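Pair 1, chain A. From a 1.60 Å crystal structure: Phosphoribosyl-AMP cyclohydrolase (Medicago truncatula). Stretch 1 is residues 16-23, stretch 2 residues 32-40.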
# COMPACT_ATOMS: atom_id res chain seq x y z
N LYS A 16 -25.18 16.15 0.60
CA LYS A 16 -24.53 17.35 0.09
C LYS A 16 -23.95 17.13 -1.30
O LYS A 16 -23.21 17.98 -1.80
CB LYS A 16 -23.43 17.81 1.05
CG LYS A 16 -23.98 18.36 2.35
CD LYS A 16 -24.92 19.52 2.09
CE LYS A 16 -25.48 20.09 3.39
NZ LYS A 16 -26.53 21.12 3.14
N GLY A 17 -24.28 16.00 -1.93
CA GLY A 17 -23.76 15.68 -3.24
C GLY A 17 -22.32 15.20 -3.26
O GLY A 17 -21.68 15.27 -4.31
N LEU A 18 -21.80 14.68 -2.14
CA LEU A 18 -20.39 14.31 -2.03
C LEU A 18 -20.20 12.81 -1.82
O LEU A 18 -21.08 12.11 -1.30
CB LEU A 18 -19.69 15.06 -0.86
CG LEU A 18 -19.80 16.59 -0.94
CD1 LEU A 18 -19.15 17.23 0.27
CD2 LEU A 18 -19.12 17.02 -2.21
N ALA A 19 -19.05 12.32 -2.28
CA ALA A 19 -18.53 11.02 -1.91
C ALA A 19 -17.12 11.20 -1.34
O ALA A 19 -16.45 12.20 -1.61
CB ALA A 19 -18.49 10.08 -3.12
N VAL A 20 -16.65 10.23 -0.57
CA VAL A 20 -15.28 10.26 -0.05
C VAL A 20 -14.34 9.88 -1.19
O VAL A 20 -14.62 8.93 -1.92
CB VAL A 20 -15.11 9.29 1.13
CG1 VAL A 20 -13.63 9.07 1.48
CG2 VAL A 20 -15.89 9.78 2.34
N ALA A 21 -13.26 10.64 -1.36
CA ALA A 21 -12.24 10.31 -2.36
C ALA A 21 -10.88 10.16 -1.70
O ALA A 21 -10.39 11.09 -1.05
CB ALA A 21 -12.16 11.36 -3.48
N ILE A 22 -10.24 9.02 -1.96
CA ILE A 22 -8.98 8.67 -1.33
C ILE A 22 -7.93 8.56 -2.41
O ILE A 22 -8.13 7.82 -3.39
CB ILE A 22 -9.07 7.36 -0.56
CG1 ILE A 22 -10.21 7.40 0.44
CG2 ILE A 22 -7.71 7.02 0.08
CD1 ILE A 22 -10.54 6.04 0.98
N ALA A 23 -6.84 9.34 -2.29
CA ALA A 23 -5.74 9.20 -3.24
C ALA A 23 -4.71 8.22 -2.70
O ALA A 23 -4.25 8.35 -1.54
CB ALA A 23 -5.09 10.55 -3.54
N LEU A 32 -2.14 8.77 0.17
CA LEU A 32 -1.56 10.10 0.03
C LEU A 32 -2.38 11.14 0.78
O LEU A 32 -1.81 12.02 1.46
CB LEU A 32 -1.49 10.48 -1.45
CG LEU A 32 -0.71 9.48 -2.33
CD1 LEU A 32 -0.79 9.83 -3.83
CD2 LEU A 32 0.74 9.40 -1.86
N MET A 33 -3.70 11.09 0.60
CA MET A 33 -4.60 12.11 1.19
C MET A 33 -6.02 11.60 1.00
O MET A 33 -6.28 10.72 0.17
CB MET A 33 -4.45 13.51 0.52
CG MET A 33 -4.83 13.47 -0.96
SD MET A 33 -4.86 15.10 -1.74
CE MET A 33 -6.35 15.81 -1.04
N GLN A 34 -6.95 12.20 1.75
CA GLN A 34 -8.35 11.87 1.58
C GLN A 34 -9.14 13.16 1.63
O GLN A 34 -8.85 14.03 2.47
CB GLN A 34 -8.83 10.88 2.65
CG GLN A 34 -10.37 10.62 2.64
CD GLN A 34 -11.12 11.50 3.67
OE1 GLN A 34 -10.84 11.44 4.87
NE2 GLN A 34 -12.06 12.30 3.19
N GLY A 35 -10.05 13.32 0.66
CA GLY A 35 -10.97 14.43 0.65
C GLY A 35 -12.36 14.02 0.23
O GLY A 35 -12.78 12.88 0.48
N PHE A 36 -13.09 14.93 -0.40
CA PHE A 36 -14.44 14.68 -0.87
C PHE A 36 -14.51 15.06 -2.34
O PHE A 36 -13.69 15.85 -2.84
CB PHE A 36 -15.49 15.45 0.00
CG PHE A 36 -15.59 14.90 1.38
CD1 PHE A 36 -14.69 15.30 2.37
CD2 PHE A 36 -16.54 13.93 1.68
CE1 PHE A 36 -14.73 14.74 3.64
CE2 PHE A 36 -16.61 13.38 2.95
CZ PHE A 36 -15.69 13.77 3.93
N ALA A 37 -15.45 14.47 -3.06
CA ALA A 37 -15.61 14.77 -4.47
C ALA A 37 -17.10 14.87 -4.76
O ALA A 37 -17.89 14.10 -4.22
CB ALA A 37 -14.95 13.69 -5.33
N ASN A 38 -17.49 15.84 -5.60
CA ASN A 38 -18.83 15.87 -6.15
C ASN A 38 -18.79 15.35 -7.59
O ASN A 38 -17.76 14.86 -8.08
CB ASN A 38 -19.44 17.27 -6.05
CG ASN A 38 -18.63 18.32 -6.81
OD1 ASN A 38 -17.59 18.00 -7.40
ND2 ASN A 38 -19.08 19.57 -6.78
N ARG A 39 -19.92 15.45 -8.30
CA ARG A 39 -19.97 14.93 -9.66
C ARG A 39 -18.88 15.56 -10.51
O ARG A 39 -18.09 14.86 -11.18
CB ARG A 39 -21.34 15.22 -10.29
CG ARG A 39 -22.44 14.26 -9.91
CD ARG A 39 -23.73 14.70 -10.60
NE ARG A 39 -23.72 14.32 -12.01
CZ ARG A 39 -24.28 13.20 -12.46
NH1 ARG A 39 -24.89 12.39 -11.61
NH2 ARG A 39 -24.22 12.89 -13.76
N GLU A 40 -18.80 16.89 -10.48
CA GLU A 40 -17.82 17.59 -11.29
C GLU A 40 -16.39 17.19 -10.94
O GLU A 40 -15.56 17.04 -11.84
CB GLU A 40 -18.00 19.09 -11.17
CG GLU A 40 -16.99 19.83 -12.04
CD GLU A 40 -17.26 21.33 -12.19
OE1 GLU A 40 -18.11 21.91 -11.47
OE2 GLU A 40 -16.60 21.93 -13.08
O HOH W 1 -22.39 15.85 -6.77

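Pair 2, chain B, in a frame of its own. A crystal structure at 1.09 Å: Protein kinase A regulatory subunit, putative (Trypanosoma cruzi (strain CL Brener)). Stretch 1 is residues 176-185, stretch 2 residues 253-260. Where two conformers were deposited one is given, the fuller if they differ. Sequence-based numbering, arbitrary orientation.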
# COMPACT_ATOMS: atom_id res chain seq x y z
N GLN B 176 6.05 -5.48 0.58
CA GLN B 176 4.77 -4.90 1.00
C GLN B 176 4.33 -3.81 0.02
O GLN B 176 3.14 -3.69 -0.30
CB GLN B 176 4.92 -4.37 2.42
CG GLN B 176 3.79 -3.59 3.03
CD GLN B 176 4.06 -3.38 4.50
OE1 GLN B 176 4.86 -2.51 4.90
NE2 GLN B 176 3.46 -4.21 5.30
N LEU B 177 5.27 -3.01 -0.48
CA LEU B 177 4.96 -2.06 -1.54
C LEU B 177 4.55 -2.79 -2.81
O LEU B 177 3.55 -2.44 -3.46
CB LEU B 177 6.17 -1.15 -1.76
CG LEU B 177 6.07 -0.22 -2.95
CD1 LEU B 177 4.90 0.74 -2.87
CD2 LEU B 177 7.36 0.54 -3.09
N ALA B 178 5.31 -3.81 -3.20
CA ALA B 178 5.00 -4.55 -4.42
C ALA B 178 3.57 -5.10 -4.40
O ALA B 178 2.90 -5.16 -5.44
CB ALA B 178 5.98 -5.70 -4.62
N ASP B 179 3.10 -5.54 -3.22
CA ASP B 179 1.74 -6.08 -3.08
C ASP B 179 0.68 -5.11 -3.57
O ASP B 179 -0.42 -5.54 -3.93
CB ASP B 179 1.46 -6.39 -1.60
CG ASP B 179 2.11 -7.65 -1.09
OD1 ASP B 179 2.28 -8.62 -1.86
OD2 ASP B 179 2.44 -7.68 0.13
N ALA B 180 0.95 -3.81 -3.53
CA ALA B 180 -0.02 -2.76 -3.85
C ALA B 180 0.22 -2.13 -5.21
O ALA B 180 -0.51 -1.20 -5.57
CB ALA B 180 -0.02 -1.69 -2.76
N LEU B 181 1.18 -2.61 -6.00
CA LEU B 181 1.52 -1.98 -7.27
C LEU B 181 0.86 -2.69 -8.44
O LEU B 181 0.70 -3.91 -8.46
CB LEU B 181 3.03 -1.98 -7.50
CG LEU B 181 3.86 -1.12 -6.55
CD1 LEU B 181 5.33 -1.33 -6.84
CD2 LEU B 181 3.50 0.33 -6.65
N SER B 182 0.50 -1.89 -9.44
CA SER B 182 0.16 -2.37 -10.76
C SER B 182 0.94 -1.54 -11.77
O SER B 182 1.62 -0.60 -11.40
CB SER B 182 -1.36 -2.30 -11.02
OG SER B 182 -1.80 -0.96 -11.02
N SER B 183 0.89 -1.93 -13.03
CA SER B 183 1.67 -1.26 -14.05
C SER B 183 0.75 -0.51 -15.01
O SER B 183 -0.36 -0.94 -15.30
CB SER B 183 2.53 -2.25 -14.83
OG SER B 183 3.50 -2.84 -13.97
N GLU B 184 1.24 0.62 -15.53
CA GLU B 184 0.51 1.35 -16.56
C GLU B 184 1.54 1.98 -17.48
O GLU B 184 2.54 2.53 -17.01
CB GLU B 184 -0.40 2.42 -15.95
CG GLU B 184 -1.27 3.06 -17.02
CD GLU B 184 -2.36 3.95 -16.47
OE1 GLU B 184 -3.21 4.40 -17.28
OE2 GLU B 184 -2.40 4.22 -15.25
N GLU B 185 1.27 1.91 -18.78
CA GLU B 185 2.15 2.46 -19.79
C GLU B 185 1.47 3.63 -20.48
O GLU B 185 0.24 3.70 -20.57
CB GLU B 185 2.54 1.39 -20.82
CG GLU B 185 3.15 0.16 -20.18
CD GLU B 185 3.94 -0.73 -21.13
OE1 GLU B 185 4.28 -0.31 -22.26
OE2 GLU B 185 4.24 -1.88 -20.73
N HIS B 253 7.86 7.16 -24.57
CA HIS B 253 7.08 6.07 -24.00
C HIS B 253 7.50 5.92 -22.54
O HIS B 253 8.68 6.05 -22.20
CB HIS B 253 7.32 4.77 -24.75
CG HIS B 253 6.38 3.68 -24.33
ND1 HIS B 253 5.07 3.62 -24.75
CD2 HIS B 253 6.54 2.65 -23.47
CE1 HIS B 253 4.47 2.58 -24.19
NE2 HIS B 253 5.35 1.97 -23.42
N VAL B 254 6.51 5.71 -21.67
CA VAL B 254 6.75 5.62 -20.24
C VAL B 254 6.08 4.37 -19.70
O VAL B 254 4.95 4.03 -20.07
CB VAL B 254 6.22 6.86 -19.51
CG1 VAL B 254 6.17 6.65 -17.99
CG2 VAL B 254 7.05 8.08 -19.85
N ILE B 255 6.79 3.66 -18.82
CA ILE B 255 6.21 2.56 -18.06
C ILE B 255 6.27 2.96 -16.60
O ILE B 255 7.34 3.38 -16.13
CB ILE B 255 6.97 1.25 -18.29
CG1 ILE B 255 6.97 0.88 -19.78
CG2 ILE B 255 6.37 0.12 -17.46
CD1 ILE B 255 7.78 -0.36 -20.13
N THR B 256 5.16 2.83 -15.90
CA THR B 256 5.09 3.16 -14.48
C THR B 256 4.62 1.97 -13.66
O THR B 256 3.90 1.09 -14.15
CB THR B 256 4.11 4.32 -14.18
OG1 THR B 256 2.76 3.93 -14.46
CG2 THR B 256 4.44 5.57 -14.98
N ALA B 257 5.03 1.98 -12.40
CA ALA B 257 4.37 1.24 -11.34
C ALA B 257 3.51 2.23 -10.59
O ALA B 257 3.95 3.34 -10.30
CB ALA B 257 5.38 0.59 -10.39
N LYS B 258 2.28 1.83 -10.27
CA LYS B 258 1.21 2.71 -9.82
C LYS B 258 0.72 2.23 -8.46
O LYS B 258 0.43 1.04 -8.28
CB LYS B 258 0.10 2.57 -10.89
CG LYS B 258 -1.17 3.36 -10.75
CD LYS B 258 -2.03 3.12 -11.98
CE LYS B 258 -3.30 3.97 -11.95
NZ LYS B 258 -4.13 3.76 -13.15
N LEU B 259 0.59 3.17 -7.51
CA LEU B 259 0.14 2.92 -6.15
C LEU B 259 -1.06 3.80 -5.83
O LEU B 259 -1.01 5.02 -6.04
CB LEU B 259 1.28 3.29 -5.22
CG LEU B 259 0.99 3.15 -3.74
CD1 LEU B 259 0.87 1.69 -3.32
CD2 LEU B 259 2.07 3.84 -2.91
N ASN B 260 -2.12 3.21 -5.30
CA ASN B 260 -3.27 4.01 -4.89
C ASN B 260 -3.04 4.68 -3.54
O ASN B 260 -2.42 4.13 -2.63
CB ASN B 260 -4.52 3.14 -4.84
CG ASN B 260 -5.79 3.97 -4.71
OD1 ASN B 260 -6.28 4.23 -3.62
ND2 ASN B 260 -6.28 4.45 -5.83
O HOH W 2 -2.50 0.41 -4.72
O HOH W 3 -2.26 0.08 -8.59

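A pair of antiparallel strands fixes the backbone and leaves the side chains free to vary, and the two pairs here illustrate the principle. Fourteen central residues superpose with an RMSD of 0.8 Å. The strands run at 144° in pair 1 and 138° in pair 2, and the buried areas are similar, 617 and 651 Å².

The backbone ladders coincide. In pair 1, A:Ala19 N donates to A:Ala37 O and A:Ala37 N to A:Ala19 O, both at 2.9 Å. At the matching positions of pair 2, B:Ser182 N reaches B:Lys258 O at 3.2 Å and B:Lys258 N reaches B:Ser182 O at 2.8 Å. One step along, A:Ala21 with A:Gly35 matches B:Glu184 with B:Thr256, again joined by two backbone hydrogen bonds. Even a water recurs: it links A:Gly17 O to A:Arg39 N in pair 1, and B:Ala180 O to B:Asn260 N in pair 2.

The face bearing these hydrogen-bonded pairs is filled in contrasting ways. Pair 1 uses small residues: A:Ala21 CB lies 4.1 Å from A:Ala37 CB, a diagonal contact between buried methyls, while A:Gly35 adds no side chain. The same diagonal in pair 2 carries charge. The extended, all-t B:Lys258 places NZ 2.8 Å from B:Glu184 OE2, forming a salt bridge on a partly exposed surface. In place of the glycine, B:Thr256 turns its hydroxyl back to the opposing strand, where OG1 donates to B:Glu184 O at 2.9 Å, an acceptor that also receives the backbone NH of B:Thr256.

A:Leu18 and B:Leu181 are nearly superimposable, with side-chain centres 0.5 Å apart and the same m,t rotamer, yet their neighbours differ. A:Leu18 CD1 packs 4.1 Å from A:Phe36 CB, whereas B:Leu181 CD1 meets the methyl of the matching alanine, B:Ala257 CB, at 4.0 Å. The phenyl ring also reaches A:Val20, whose CG2 lies 3.7 Å from A:Phe36 CE2; the matching B:Ser183 and B:Ala257 are both smaller. At the next position, B:Leu259 replaces A:Asn38. Where A:Leu18 CD2 approaches A:Asn38 CB at 3.9 Å, B:Leu181 CD2 approaches B:Leu259 CB at 4.0 Å, and B:Leu259 CD1 extends the apolar contact to B:Ala180 CB at 3.5 Å.

Farther along, A:Ile22 CG1 rests 3.9 Å from A:Gln34 CG, and B:Glu185 CD lies 3.7 Å from B:Ile255 CG1. The isoleucine belongs to the first strand in pair 1 and to the second in pair 2, and in each it packs against a longer polar side chain.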